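Oxidoreductase, NAD-binding/iron-sulfur cluster-binding protein (Nitratireductor pacificus pht-3B, PDB 6ZXU) is a catabolic reductive dehalogenase that binds cobalamin and two [4Fe-4S] clusters, and probably uses them to strip halogen atoms from its organic substrates. Local coordinates at residues A[312-317]-A[688-693]; A[403-408]-A[482-487]. All blocks are in the same frame, centred on the assembly; numbering follows the deposited sequence.

Contact 1: A[312-317]-A[688-693]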
loop_
_atom_site.group_PDB
_atom_site.type_symbol
_atom_site.label_atom_id
_atom_site.label_comp_id
_atom_site.label_asym_id
_atom_site.label_seq_id
_atom_site.Cartn_x
_atom_site.Cartn_y
_atom_site.Cartn_z
ATOM N N ALA A 312 23.873 -0.449 -10.950
ATOM C CA ALA A 312 23.812 -1.819 -10.484
ATOM C C ALA A 312 22.696 -1.960 -9.372
ATOM O O ALA A 312 22.547 -1.063 -8.545
ATOM C CB ALA A 312 25.175 -2.246 -9.915
ATOM N N LYS A 313 21.939 -3.050 -9.363
ATOM C CA LYS A 313 21.077 -3.363 -8.202
ATOM C C LYS A 313 21.876 -3.375 -6.889
ATOM O O LYS A 313 21.371 -3.057 -5.856
ATOM C CB LYS A 313 20.385 -4.724 -8.322
ATOM C CG LYS A 313 19.041 -4.647 -8.900
ATOM C CD LYS A 313 18.230 -5.905 -8.826
ATOM C CE LYS A 313 17.637 -6.031 -7.444
ATOM N NZ LYS A 313 16.642 -7.165 -7.551
ATOM N N ARG A 314 23.127 -3.748 -6.979
ATOM C CA ARG A 314 24.026 -3.755 -5.865
ATOM C C ARG A 314 24.249 -2.359 -5.262
ATOM O O ARG A 314 24.742 -2.234 -4.113
ATOM C CB ARG A 314 25.357 -4.405 -6.297
ATOM C CG ARG A 314 26.501 -4.411 -5.264
ATOM C CD ARG A 314 26.210 -5.216 -3.978
ATOM N NE ARG A 314 27.401 -5.189 -3.160
ATOM C CZ ARG A 314 27.795 -4.150 -2.430
ATOM N NH1 ARG A 314 27.021 -3.115 -2.327
ATOM N NH2 ARG A 314 28.906 -4.156 -1.741
ATOM N N GLY A 315 23.857 -1.297 -5.971
ATOM C CA GLY A 315 23.925 0.058 -5.456
ATOM C C GLY A 315 22.721 0.580 -4.691
ATOM O O GLY A 315 22.822 1.657 -4.090
ATOM N N ASP A 316 21.591 -0.121 -4.752
ATOM C CA ASP A 316 20.435 0.088 -3.865
ATOM C C ASP A 316 21.045 0.106 -2.438
ATOM O O ASP A 316 21.749 -0.813 -2.082
ATOM C CB ASP A 316 19.477 -1.071 -4.145
ATOM C CG ASP A 316 18.447 -1.407 -2.992
ATOM O OD1 ASP A 316 18.728 -1.165 -1.813
ATOM O OD2 ASP A 316 17.352 -2.023 -3.337
ATOM N N PHE A 317 20.773 1.115 -1.626
ATOM C CA PHE A 317 21.403 1.203 -0.340
ATOM C C PHE A 317 20.958 0.162 0.696
ATOM O O PHE A 317 21.735 -0.068 1.608
ATOM C CB PHE A 317 21.374 2.590 0.285
ATOM C CG PHE A 317 22.587 3.412 -0.036
ATOM C CD1 PHE A 317 22.842 3.776 -1.305
ATOM C CD2 PHE A 317 23.415 3.906 0.980
ATOM C CE1 PHE A 317 23.967 4.542 -1.632
ATOM C CE2 PHE A 317 24.533 4.644 0.688
ATOM C CZ PHE A 317 24.811 4.988 -0.649
ATOM N N PRO A 688 28.449 -1.667 -12.226
ATOM C CA PRO A 688 27.695 -2.799 -12.777
ATOM C C PRO A 688 28.534 -4.077 -12.777
ATOM O O PRO A 688 29.728 -4.037 -13.039
ATOM C CB PRO A 688 27.389 -2.371 -14.197
ATOM C CG PRO A 688 27.323 -0.887 -14.138
ATOM C CD PRO A 688 28.348 -0.484 -13.120
ATOM N N GLY A 689 27.879 -5.175 -12.410
ATOM C CA GLY A 689 28.505 -6.472 -12.209
ATOM C C GLY A 689 28.945 -6.796 -10.785
ATOM O O GLY A 689 29.323 -7.954 -10.507
ATOM N N THR A 690 28.962 -5.824 -9.873
ATOM C CA THR A 690 29.345 -6.068 -8.511
ATOM C C THR A 690 28.229 -6.852 -7.813
ATOM O O THR A 690 27.046 -6.567 -7.994
ATOM C CB THR A 690 29.618 -4.769 -7.765
ATOM O OG1 THR A 690 30.503 -3.923 -8.552
ATOM C CG2 THR A 690 30.240 -5.048 -6.446
ATOM N N THR A 691 28.623 -7.819 -6.990
ATOM C CA THR A 691 27.646 -8.641 -6.245
ATOM C C THR A 691 27.720 -8.403 -4.743
ATOM O O THR A 691 28.532 -7.618 -4.243
ATOM C CB THR A 691 27.876 -10.129 -6.511
ATOM O OG1 THR A 691 29.082 -10.530 -5.848
ATOM C CG2 THR A 691 27.928 -10.367 -7.999
ATOM N N LEU A 692 26.787 -8.991 -4.031
ATOM C CA LEU A 692 26.752 -8.928 -2.558
ATOM C C LEU A 692 27.978 -9.543 -1.887
ATOM O O LEU A 692 28.280 -9.187 -0.733
ATOM C CB LEU A 692 25.508 -9.665 -2.045
ATOM C CG LEU A 692 24.177 -8.967 -2.258
ATOM C CD1 LEU A 692 22.985 -9.883 -2.008
ATOM C CD2 LEU A 692 24.106 -7.700 -1.357
ATOM N N ASP A 693 28.715 -10.382 -2.612
ATOM C CA ASP A 693 29.969 -10.953 -2.068
ATOM C C ASP A 693 31.076 -9.961 -1.923
ATOM O O ASP A 693 32.018 -10.223 -1.209
ATOM C CB ASP A 693 30.467 -12.106 -2.924
#
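Arg-314 reaches across to the backbone of Thr-690, Thr-691 and Leu-692, and its side chain carries most of this contact. CB already points at 688-693, and chi1 (175°) sets CG anti to the backbone N, beside Thr-690 O and the Thr-690 methyl. The first methylenes pass close to that carbonyl, with Arg-314 CB 3.2 Å from Thr-690 O. A little further out, Arg-314 CG meets Thr-690 CG2 at 4.0 Å, and CD comes to 4.2 Å from Leu-692 CD2. Leu-692 itself leaves its backbone heading away, and its tip turns back to make this touch. The bend at chi2 (63°) brings Arg-314 CD over to Thr-691 O, 3.4 Å away. Arg-314 NE donates to the same Thr-691 O at 2.9 Å. That oxygen lies almost in the guanidinium plane, but seen from the acceptor the donor stands well above the carbonyl plane, and the N-H...O angle of 143° makes the bond somewhat bent. At the start of the contact there is a plain van der Waals touch, Ala-312 CB resting on Pro-688 CA at 3.9 Å. Just after Ala-312, Lys-313 to Gly-315 form a short 3-10 turn, closed by Gly-315 N to Ala-312 O. The turn leads to Asp-316, which caps helix 317-323 through the N of Lys-319, while Phe-317 N bonds to the cobalamin. On the other side, Thr-691 OG1 accepts from Asp-693 N in an ST turn. The remaining guanidinium nitrogens are held too: NH2 by Ala-694 O and NH1 by a salt bridge to Asp-325. The chemistry is therefore that of one buried cation gripping an irregular, partly exposed segment through main-chain oxygens, its charge probably balanced at least in part by Asp-325.

Contact 2: A[403-408]-A[482-487]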
loop_
_atom_site.group_PDB
_atom_site.type_symbol
_atom_site.label_atom_id
_atom_site.label_comp_id
_atom_site.label_asym_id
_atom_site.label_seq_id
_atom_site.Cartn_x
_atom_site.Cartn_y
_atom_site.Cartn_z
ATOM N N TRP A 403 16.739 3.014 -19.543
ATOM C CA TRP A 403 17.449 3.554 -18.400
ATOM C C TRP A 403 16.648 3.346 -17.075
ATOM O O TRP A 403 17.167 3.728 -16.029
ATOM C CB TRP A 403 17.761 5.062 -18.604
ATOM C CG TRP A 403 16.585 5.874 -19.035
ATOM C CD1 TRP A 403 16.150 6.079 -20.312
ATOM C CD2 TRP A 403 15.681 6.570 -18.202
ATOM N NE1 TRP A 403 15.040 6.880 -20.302
ATOM C CE2 TRP A 403 14.738 7.160 -19.003
ATOM C CE3 TRP A 403 15.564 6.731 -16.802
ATOM C CZ2 TRP A 403 13.716 7.958 -18.485
ATOM C CZ3 TRP A 403 14.583 7.512 -16.320
ATOM C CH2 TRP A 403 13.668 8.124 -17.154
ATOM N N MET A 404 15.403 2.868 -17.152
ATOM C CA MET A 404 14.563 2.586 -15.944
ATOM C C MET A 404 14.881 1.166 -15.357
ATOM O O MET A 404 14.535 0.878 -14.224
ATOM C CB MET A 404 13.089 2.634 -16.289
ATOM C CG MET A 404 12.588 4.004 -16.745
ATOM S SD MET A 404 10.864 3.873 -17.196
ATOM C CE MET A 404 10.464 5.576 -17.564
ATOM N N TYR A 405 15.569 0.310 -16.130
ATOM C CA TYR A 405 16.020 -0.970 -15.652
ATOM C C TYR A 405 17.352 -0.821 -14.971
ATOM O O TYR A 405 18.203 -0.037 -15.398
ATOM C CB TYR A 405 16.125 -1.983 -16.799
ATOM C CG TYR A 405 14.833 -2.381 -17.471
ATOM C CD1 TYR A 405 14.203 -1.536 -18.366
ATOM C CD2 TYR A 405 14.273 -3.606 -17.242
ATOM C CE1 TYR A 405 13.039 -1.916 -19.008
ATOM C CE2 TYR A 405 13.115 -4.012 -17.890
ATOM C CZ TYR A 405 12.511 -3.198 -18.775
ATOM O OH TYR A 405 11.391 -3.600 -19.415
ATOM N N TYR A 406 17.576 -1.583 -13.924
ATOM C CA TYR A 406 18.898 -1.683 -13.327
ATOM C C TYR A 406 19.915 -2.242 -14.329
ATOM O O TYR A 406 19.566 -2.928 -15.279
ATOM C CB TYR A 406 18.891 -2.594 -12.118
ATOM C CG TYR A 406 18.153 -2.070 -10.906
ATOM C CD1 TYR A 406 18.717 -1.094 -10.118
ATOM C CD2 TYR A 406 16.933 -2.635 -10.516
ATOM C CE1 TYR A 406 18.011 -0.618 -9.016
ATOM C CE2 TYR A 406 16.249 -2.189 -9.431
ATOM C CZ TYR A 406 16.790 -1.193 -8.690
ATOM O OH TYR A 406 16.139 -0.768 -7.539
ATOM N N ALA A 407 21.162 -1.907 -14.139
ATOM C CA ALA A 407 22.235 -2.368 -15.060
ATOM C C ALA A 407 22.545 -3.854 -14.941
ATOM O O ALA A 407 22.775 -4.547 -15.943
ATOM C CB ALA A 407 23.479 -1.549 -14.841
ATOM N N SER A 408 22.508 -4.360 -13.720
ATOM C CA SER A 408 22.934 -5.735 -13.404
ATOM C C SER A 408 22.283 -6.177 -12.087
ATOM O O SER A 408 21.901 -5.314 -11.259
ATOM C CB SER A 408 24.457 -5.795 -13.278
ATOM O OG SER A 408 24.984 -4.896 -12.295
ATOM N N SER A 482 12.782 -6.484 -7.675
ATOM C CA SER A 482 12.512 -5.623 -8.838
ATOM C C SER A 482 13.715 -5.603 -9.734
ATOM O O SER A 482 14.866 -5.511 -9.251
ATOM C CB SER A 482 12.235 -4.159 -8.436
ATOM O OG SER A 482 11.000 -3.996 -7.788
ATOM N N GLU A 483 13.466 -5.516 -11.023
ATOM C CA GLU A 483 14.517 -5.196 -11.979
ATOM C C GLU A 483 14.436 -3.776 -12.567
ATOM O O GLU A 483 15.219 -3.420 -13.422
ATOM C CB GLU A 483 14.563 -6.288 -13.027
ATOM C CG GLU A 483 15.119 -7.535 -12.358
ATOM C CD GLU A 483 15.280 -8.769 -13.271
ATOM O OE1 GLU A 483 14.717 -8.827 -14.362
ATOM O OE2 GLU A 483 15.970 -9.700 -12.831
ATOM N N VAL A 484 13.423 -2.974 -12.141
ATOM C CA VAL A 484 13.262 -1.606 -12.580
ATOM C C VAL A 484 13.247 -0.704 -11.342
ATOM O O VAL A 484 12.867 -1.139 -10.275
ATOM C CB VAL A 484 12.005 -1.352 -13.404
ATOM C CG1 VAL A 484 11.989 -2.255 -14.608
ATOM C CG2 VAL A 484 10.727 -1.516 -12.615
ATOM N N ILE A 485 13.722 0.521 -11.517
ATOM C CA ILE A 485 13.566 1.569 -10.521
ATOM C C ILE A 485 12.197 2.193 -10.688
ATOM O O ILE A 485 11.851 2.697 -11.775
ATOM C CB ILE A 485 14.655 2.584 -10.659
ATOM C CG1 ILE A 485 15.990 1.843 -10.671
ATOM C CG2 ILE A 485 14.555 3.623 -9.555
ATOM C CD1 ILE A 485 17.101 2.655 -11.306
ATOM N N HIS A 486 11.386 2.200 -9.640
ATOM C CA HIS A 486 10.013 2.613 -9.784
ATOM C C HIS A 486 9.867 4.093 -10.015
ATOM O O HIS A 486 9.004 4.499 -10.767
ATOM C CB HIS A 486 9.171 2.247 -8.575
ATOM C CG HIS A 486 9.002 0.771 -8.380
ATOM N ND1 HIS A 486 7.921 0.237 -7.732
ATOM C CD2 HIS A 486 9.764 -0.268 -8.746
ATOM C CE1 HIS A 486 8.031 -1.082 -7.691
ATOM N NE2 HIS A 486 9.165 -1.411 -8.255
ATOM N N ASN A 487 10.687 4.894 -9.382
ATOM C CA ASN A 487 10.475 6.340 -9.444
ATOM C C ASN A 487 10.247 6.921 -10.816
ATOM O O ASN A 487 9.286 7.678 -11.005
ATOM C CB ASN A 487 11.619 7.065 -8.749
ATOM C CG ASN A 487 11.721 6.633 -7.297
ATOM O OD1 ASN A 487 11.864 5.446 -7.015
ATOM N ND2 ASN A 487 11.704 7.568 -6.424
#
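A single antiparallel beta bridge in the wall of the cobalamin pocket joins the loop after strand 394-399 to the turn leading into helix 486-492. Tyr-405 and Val-484 form its non-hydrogen-bonded pair, their CA atoms 4.2 Å apart, and the bonds fall on the neighbours either side. Ile-485 N donates to Met-404 O at 2.8 Å. Tyr-406 N donates to Glu-483 O at 3.0 Å. Both oxygens also receive a CA-H: Val-484 CA lies 3.2 Å from Met-404 O, and Tyr-405 CA sits against Glu-483 O. Two CH-pi contacts accompany the bridge. The Tyr-405 and Val-484 side chains run side by side in the same direction, and Val-484 CG1, anti to the carbonyl carbon (chi1 -57°), settles over a face of the Tyr-405 ring, offset toward the rim by CD2. Tyr-405 OH bonds on to His-420 O. Tyr-406 and Ile-485 instead cross at about a right angle, with Ile-485 CG1 over a face of the Tyr-406 ring, 3.9 Å from the centroid. The same ring has its CD2 and CE2 close to the Glu-483, Ser-482 and Val-484 carbonyls, and that backbone probably helps to hold its orientation. Tyr-406 OH is hydrogen-bonded to the cobalamin, as is His-486 N, while Val-484 O makes a weak bond to it. Glu-483 turns its carboxylate to Arg-361 and Tyr-419. The His-486 imidazole is held at both nitrogens. ND1 pairs with Ser-516 OG, and NE2 donates to Ser-482 OG, which is also hydrogen-bonded to Ser-478 O; the bond from His-486 NE2 to Ser-482 OG is 3.2 Å long, with that oxygen 20° out of the ring plane.

In the fold
The touching residues of contact 2 are all buried, while contact 1 runs from buried 312-317 out to the more exposed 688-693. Both hold residues of the cobalamin pocket, and they adjoin: Ser-408 OG probably accepts the N-H of Gly-689, and Ser-408 O that of Lys-313, while Lys-313 CG packs on the Tyr-406 ring. Lys-313 NZ further bonds to Ser-482 O, so 312-317 touches both partners of contact 2. Their chemistry differs with place. In the interior, paired backbones and aromatic faces do the work; nearer the surface, one charged side chain bonds to a chain without regular structure, helped by small apolar touches.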